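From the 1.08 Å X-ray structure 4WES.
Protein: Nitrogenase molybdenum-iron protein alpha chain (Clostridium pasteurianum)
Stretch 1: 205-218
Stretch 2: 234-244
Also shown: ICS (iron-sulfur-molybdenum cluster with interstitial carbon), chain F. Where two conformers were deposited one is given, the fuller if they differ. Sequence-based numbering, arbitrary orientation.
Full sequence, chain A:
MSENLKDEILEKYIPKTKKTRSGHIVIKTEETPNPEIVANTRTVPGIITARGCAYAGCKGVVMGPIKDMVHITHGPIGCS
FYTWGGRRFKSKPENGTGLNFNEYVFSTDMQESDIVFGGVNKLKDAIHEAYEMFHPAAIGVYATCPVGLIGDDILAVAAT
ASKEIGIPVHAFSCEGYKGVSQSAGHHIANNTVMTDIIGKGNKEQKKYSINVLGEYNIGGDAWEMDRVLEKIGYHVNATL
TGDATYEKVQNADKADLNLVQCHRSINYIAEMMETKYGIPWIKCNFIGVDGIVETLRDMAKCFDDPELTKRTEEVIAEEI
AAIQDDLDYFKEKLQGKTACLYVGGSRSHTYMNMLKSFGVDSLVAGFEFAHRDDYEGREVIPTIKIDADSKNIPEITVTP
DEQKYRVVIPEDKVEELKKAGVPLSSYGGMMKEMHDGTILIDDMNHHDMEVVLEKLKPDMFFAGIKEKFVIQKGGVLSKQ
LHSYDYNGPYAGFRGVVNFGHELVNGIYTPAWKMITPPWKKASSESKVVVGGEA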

# COMPACT_ATOMS: atom_id res chain seq x y z
N GLN A 205 -37.56 32.44 -20.20
CA GLN A 205 -38.00 31.77 -18.97
C GLN A 205 -38.88 30.57 -19.30
O GLN A 205 -39.80 30.63 -20.12
CB GLN A 205 -38.76 32.73 -18.08
CG GLN A 205 -39.15 32.17 -16.71
CD GLN A 205 -39.61 33.26 -15.77
OE1 GLN A 205 -39.18 34.43 -15.88
NE2 GLN A 205 -40.42 32.87 -14.79
N LYS A 206 -38.61 29.45 -18.64
CA LYS A 206 -39.40 28.24 -18.76
C LYS A 206 -40.49 28.18 -17.70
O LYS A 206 -40.48 28.89 -16.69
CB LYS A 206 -38.49 26.98 -18.73
CG LYS A 206 -37.55 26.85 -19.92
CD LYS A 206 -36.60 25.66 -19.82
CE LYS A 206 -35.84 25.49 -21.13
NZ LYS A 206 -34.97 24.28 -21.06
N LYS A 207 -41.44 27.28 -17.92
CA LYS A 207 -42.55 27.11 -16.99
C LYS A 207 -42.08 26.51 -15.67
O LYS A 207 -41.13 25.73 -15.64
CB LYS A 207 -43.65 26.23 -17.58
CG LYS A 207 -44.25 26.77 -18.87
CD LYS A 207 -45.40 25.87 -19.31
CE LYS A 207 -45.36 25.56 -20.80
NZ LYS A 207 -45.61 26.75 -21.66
N TYR A 208 -42.78 26.85 -14.60
CA TYR A 208 -42.50 26.33 -13.26
C TYR A 208 -41.05 26.49 -12.85
O TYR A 208 -40.43 25.56 -12.31
CB TYR A 208 -42.92 24.88 -13.16
CG TYR A 208 -44.35 24.64 -13.61
CD1 TYR A 208 -45.42 25.26 -12.98
CD2 TYR A 208 -44.61 23.81 -14.68
CE1 TYR A 208 -46.72 25.04 -13.40
CE2 TYR A 208 -45.89 23.60 -15.12
CZ TYR A 208 -46.94 24.22 -14.48
OH TYR A 208 -48.21 23.97 -14.92
N SER A 209 -40.50 27.66 -13.10
CA SER A 209 -39.09 27.92 -12.85
C SER A 209 -38.84 28.41 -11.43
O SER A 209 -39.47 29.34 -10.95
CB SER A 209 -38.53 28.94 -13.85
OG SER A 209 -38.29 28.37 -15.13
N ILE A 210 -37.90 27.73 -10.77
CA ILE A 210 -37.47 28.08 -9.43
C ILE A 210 -35.94 28.21 -9.44
O ILE A 210 -35.25 27.64 -10.26
CB ILE A 210 -37.91 27.01 -8.41
CG1 ILE A 210 -37.24 25.67 -8.65
CG2 ILE A 210 -39.42 26.91 -8.43
CD1 ILE A 210 -35.92 25.52 -7.90
N ASN A 211 -35.42 28.95 -8.45
CA ASN A 211 -33.99 28.92 -8.14
C ASN A 211 -33.81 28.38 -6.73
O ASN A 211 -34.65 28.62 -5.87
CB ASN A 211 -33.37 30.30 -8.13
CG ASN A 211 -33.40 31.02 -9.46
OD1 ASN A 211 -33.27 30.41 -10.53
ND2 ASN A 211 -33.64 32.34 -9.38
N VAL A 212 -32.71 27.67 -6.50
CA VAL A 212 -32.28 27.35 -5.15
C VAL A 212 -31.14 28.28 -4.78
O VAL A 212 -30.07 28.24 -5.37
CB VAL A 212 -31.88 25.89 -4.96
CG1 VAL A 212 -31.62 25.61 -3.47
CG2 VAL A 212 -32.94 24.95 -5.49
N LEU A 213 -31.42 29.18 -3.85
CA LEU A 213 -30.45 30.19 -3.42
C LEU A 213 -29.72 29.74 -2.15
O LEU A 213 -30.35 29.26 -1.20
CB LEU A 213 -31.14 31.52 -3.13
CG LEU A 213 -31.87 32.23 -4.27
CD1 LEU A 213 -32.31 33.60 -3.81
CD2 LEU A 213 -31.04 32.29 -5.53
N GLY A 214 -28.41 29.98 -2.10
CA GLY A 214 -27.64 29.65 -0.91
C GLY A 214 -27.53 28.15 -0.72
O GLY A 214 -27.77 27.60 0.36
N GLU A 215 -27.15 27.49 -1.80
CA GLU A 215 -26.95 26.06 -1.83
C GLU A 215 -25.73 25.79 -2.69
O GLU A 215 -25.67 26.24 -3.84
CB GLU A 215 -28.17 25.35 -2.39
CG GLU A 215 -27.94 23.90 -2.73
CD GLU A 215 -27.36 23.08 -1.60
OE1 GLU A 215 -26.47 22.24 -1.88
OE2 GLU A 215 -27.80 23.28 -0.44
N TYR A 216 -24.75 25.05 -2.13
CA TYR A 216 -23.41 25.01 -2.72
C TYR A 216 -22.99 23.62 -3.17
O TYR A 216 -21.85 23.39 -3.52
CB TYR A 216 -22.42 25.71 -1.79
CG TYR A 216 -22.90 27.10 -1.48
CD1 TYR A 216 -22.70 28.14 -2.37
CD2 TYR A 216 -23.59 27.38 -0.32
CE1 TYR A 216 -23.18 29.40 -2.15
CE2 TYR A 216 -24.07 28.65 -0.06
CZ TYR A 216 -23.87 29.67 -0.97
OH TYR A 216 -24.34 30.94 -0.74
N ASN A 217 -23.96 22.69 -3.21
CA ASN A 217 -23.71 21.32 -3.67
C ASN A 217 -22.59 20.62 -2.93
O ASN A 217 -21.83 19.84 -3.50
CB ASN A 217 -23.43 21.27 -5.19
CG ASN A 217 -23.68 19.89 -5.77
OD1 ASN A 217 -24.56 19.17 -5.31
ND2 ASN A 217 -22.95 19.53 -6.81
N ILE A 218 -22.52 20.84 -1.61
CA ILE A 218 -21.52 20.13 -0.81
C ILE A 218 -21.86 18.65 -0.82
O ILE A 218 -22.98 18.25 -0.53
CB ILE A 218 -21.48 20.67 0.61
CG1 ILE A 218 -21.26 22.20 0.65
CG2 ILE A 218 -20.42 19.93 1.43
CD1 ILE A 218 -20.06 22.72 -0.14
N TYR A 234 -40.70 20.75 -11.67
CA TYR A 234 -40.10 22.08 -11.69
C TYR A 234 -38.95 22.17 -12.67
O TYR A 234 -38.26 21.17 -12.94
CB TYR A 234 -39.59 22.45 -10.29
CG TYR A 234 -40.70 22.56 -9.26
CD1 TYR A 234 -41.55 23.67 -9.23
CD2 TYR A 234 -40.91 21.56 -8.32
CE1 TYR A 234 -42.57 23.78 -8.31
CE2 TYR A 234 -41.93 21.66 -7.40
CZ TYR A 234 -42.77 22.76 -7.39
OH TYR A 234 -43.77 22.87 -6.48
N HIS A 235 -38.70 23.38 -13.15
CA HIS A 235 -37.51 23.68 -13.87
C HIS A 235 -36.57 24.36 -12.86
O HIS A 235 -36.90 25.43 -12.35
CB HIS A 235 -37.78 24.65 -15.03
CG HIS A 235 -36.53 25.08 -15.70
ND1 HIS A 235 -36.09 26.39 -15.71
CD2 HIS A 235 -35.60 24.37 -16.37
CE1 HIS A 235 -34.94 26.46 -16.37
NE2 HIS A 235 -34.63 25.25 -16.78
N VAL A 236 -35.41 23.75 -12.61
CA VAL A 236 -34.46 24.35 -11.70
C VAL A 236 -33.60 25.31 -12.50
O VAL A 236 -32.59 24.93 -13.11
CB VAL A 236 -33.63 23.32 -10.91
CG1 VAL A 236 -32.75 24.03 -9.90
CG2 VAL A 236 -34.53 22.32 -10.23
N ASN A 237 -34.04 26.57 -12.52
CA ASN A 237 -33.40 27.57 -13.38
C ASN A 237 -31.94 27.81 -13.02
O ASN A 237 -31.08 27.88 -13.88
CB ASN A 237 -34.22 28.86 -13.28
CG ASN A 237 -33.64 29.97 -14.10
OD1 ASN A 237 -33.57 29.90 -15.33
ND2 ASN A 237 -33.16 30.99 -13.42
N ALA A 238 -31.67 27.95 -11.72
CA ALA A 238 -30.32 28.15 -11.24
C ALA A 238 -30.25 27.74 -9.79
O ALA A 238 -31.21 27.91 -9.05
CB ALA A 238 -29.92 29.62 -11.35
N THR A 239 -29.09 27.25 -9.40
CA THR A 239 -28.71 27.10 -8.00
C THR A 239 -27.54 28.05 -7.78
O THR A 239 -26.51 28.01 -8.49
CB THR A 239 -28.36 25.66 -7.66
OG1 THR A 239 -29.56 24.89 -7.82
CG2 THR A 239 -27.88 25.50 -6.22
N LEU A 240 -27.69 28.94 -6.80
CA LEU A 240 -26.62 29.87 -6.44
C LEU A 240 -25.92 29.33 -5.22
O LEU A 240 -26.45 29.44 -4.10
CB LEU A 240 -27.16 31.28 -6.21
CG LEU A 240 -27.20 32.17 -7.46
CD1 LEU A 240 -28.00 31.59 -8.58
CD2 LEU A 240 -27.64 33.57 -7.12
N THR A 241 -24.73 28.72 -5.37
CA THR A 241 -23.92 28.61 -6.57
C THR A 241 -23.42 27.17 -6.86
O THR A 241 -22.56 26.98 -7.69
CB THR A 241 -22.71 29.56 -6.51
OG1 THR A 241 -22.00 29.28 -5.30
CG2 THR A 241 -23.12 31.01 -6.55
N GLY A 242 -24.00 26.17 -6.16
CA GLY A 242 -23.51 24.81 -6.32
C GLY A 242 -23.69 24.27 -7.73
O GLY A 242 -24.79 24.32 -8.30
N ASP A 243 -22.57 23.78 -8.29
CA ASP A 243 -22.50 23.30 -9.65
C ASP A 243 -22.94 24.33 -10.69
O ASP A 243 -23.29 23.94 -11.80
CB ASP A 243 -23.27 21.98 -9.83
CG ASP A 243 -22.92 21.26 -11.13
OD1 ASP A 243 -21.75 21.27 -11.54
OD2 ASP A 243 -23.86 20.70 -11.77
N ALA A 244 -22.88 25.62 -10.37
CA ALA A 244 -23.39 26.63 -11.28
C ALA A 244 -22.44 26.92 -12.42
O ALA A 244 -21.22 26.95 -12.26
CB ALA A 244 -23.63 27.94 -10.53
FE1 ICS F . -24.40 29.00 4.45
MO1 ICS F . -18.60 25.71 6.43
FE2 ICS F . -21.83 29.32 5.05
FE3 ICS F . -22.64 27.13 3.75
FE4 ICS F . -23.31 27.50 6.29
FE5 ICS F . -21.15 26.31 7.05
FE6 ICS F . -19.69 28.07 5.76
FE7 ICS F . -20.48 25.93 4.54
CX ICS F . -21.56 27.38 5.43
S1A ICS F . -23.54 29.79 6.44
S1B ICS F . -19.36 27.41 7.86
S2A ICS F . -22.73 29.27 2.96
S2B ICS F . -19.81 30.21 5.32
S3A ICS F . -23.11 26.31 8.17
S3B ICS F . -18.45 26.87 4.36
S4A ICS F . -24.68 26.72 4.63
S4B ICS F . -20.50 24.37 6.12
S5A ICS F . -21.55 25.51 2.66
O HOH W 1 -36.38 29.68 -16.72

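Two parallel strands, one through Ile 210 and Val 212, the other through Val 236 and Thr 239, are joined mainly by a backbone ladder, which polar side chains brace at its start and glycine-dependent packing closes at its far end.

The ladder starts with regular parallel alternation, then skips a residue at Asn 237, whose helical backbone lets Val 212 N take Ala 238 O instead of Asn 237 O. His 235 N donates to Tyr 208 O (2.9 Å), and Ile 210 N to His 235 O (3.0 Å), so His 235 is gripped on both its peptide groups. Ile 210 O then accepts from Asn 237 N at 2.8 Å, Val 212 N reaches Ala 238 O at 3.0 Å, and Leu 240 N returns to Val 212 O at 2.9 Å. Past Leu 213 the register slips by one residue in a beta bulge. There Leu 240 O serves two donors, Glu 215 N at 3.1 Å and, in a weak bond, Gly 214 N at 2.9 Å. The positive phi of Gly 214 suits glycine. Gly 242 N to Glu 215 O (2.9 Å) carries the pairing past the cis peptide before Thr 241.

One face of the sheet carries Ser 209 and His 235, paired through their side chains: His 235 ND1 donates to Ser 209 OG at 3.0 Å. That hydroxyl donates to Lys 206 O (2.7 Å) and accepts from a water, which also donates to Asn 237 OD1, so one small side chain ties together a loop, a ring and a solvent bridge. The aliphatic part of Lys 206 lies over the imidazole, with Lys 206 CD 3.8 Å from the centroid of the His 235 ring, covering one face of a partly exposed ring. Asn 211, on the same face of the sheet, accepts at OD1 from Asn 237 ND2 (2.9 Å), an amide pair that gives the buried Asn 211 OD1 a donor; the CA-to-CB bond of Asn 237 points toward the partner strand. Farther on, Leu 213 and Leu 240 meet, CD2 to CD2, at 4.0 Å.

The other face bears Ile 210, Val 236, Val 212 and Thr 239; these four are all branched at CB, a shape that suits extended strands. Ile 210 CD1 lies 4.0 Å from Val 236 CG1, and Ile 210 CG2 the same distance from Tyr 234 CD1.

At the far end the fit is close. Gly 242 CA comes within 3.4 Å of Tyr 216 C, and a CB on Gly 242 would clash with Tyr 216 C and Asn 217 N; glycine is what lets the backbones come together. Thr 241 OG1 sits at the edge of the Tyr 216 ring, 3.2 Å from Tyr 216 CD1, while Tyr 216 CE2 approaches ICS S2A at 3.4 Å, linking this contact to the nitrogenase cofactor.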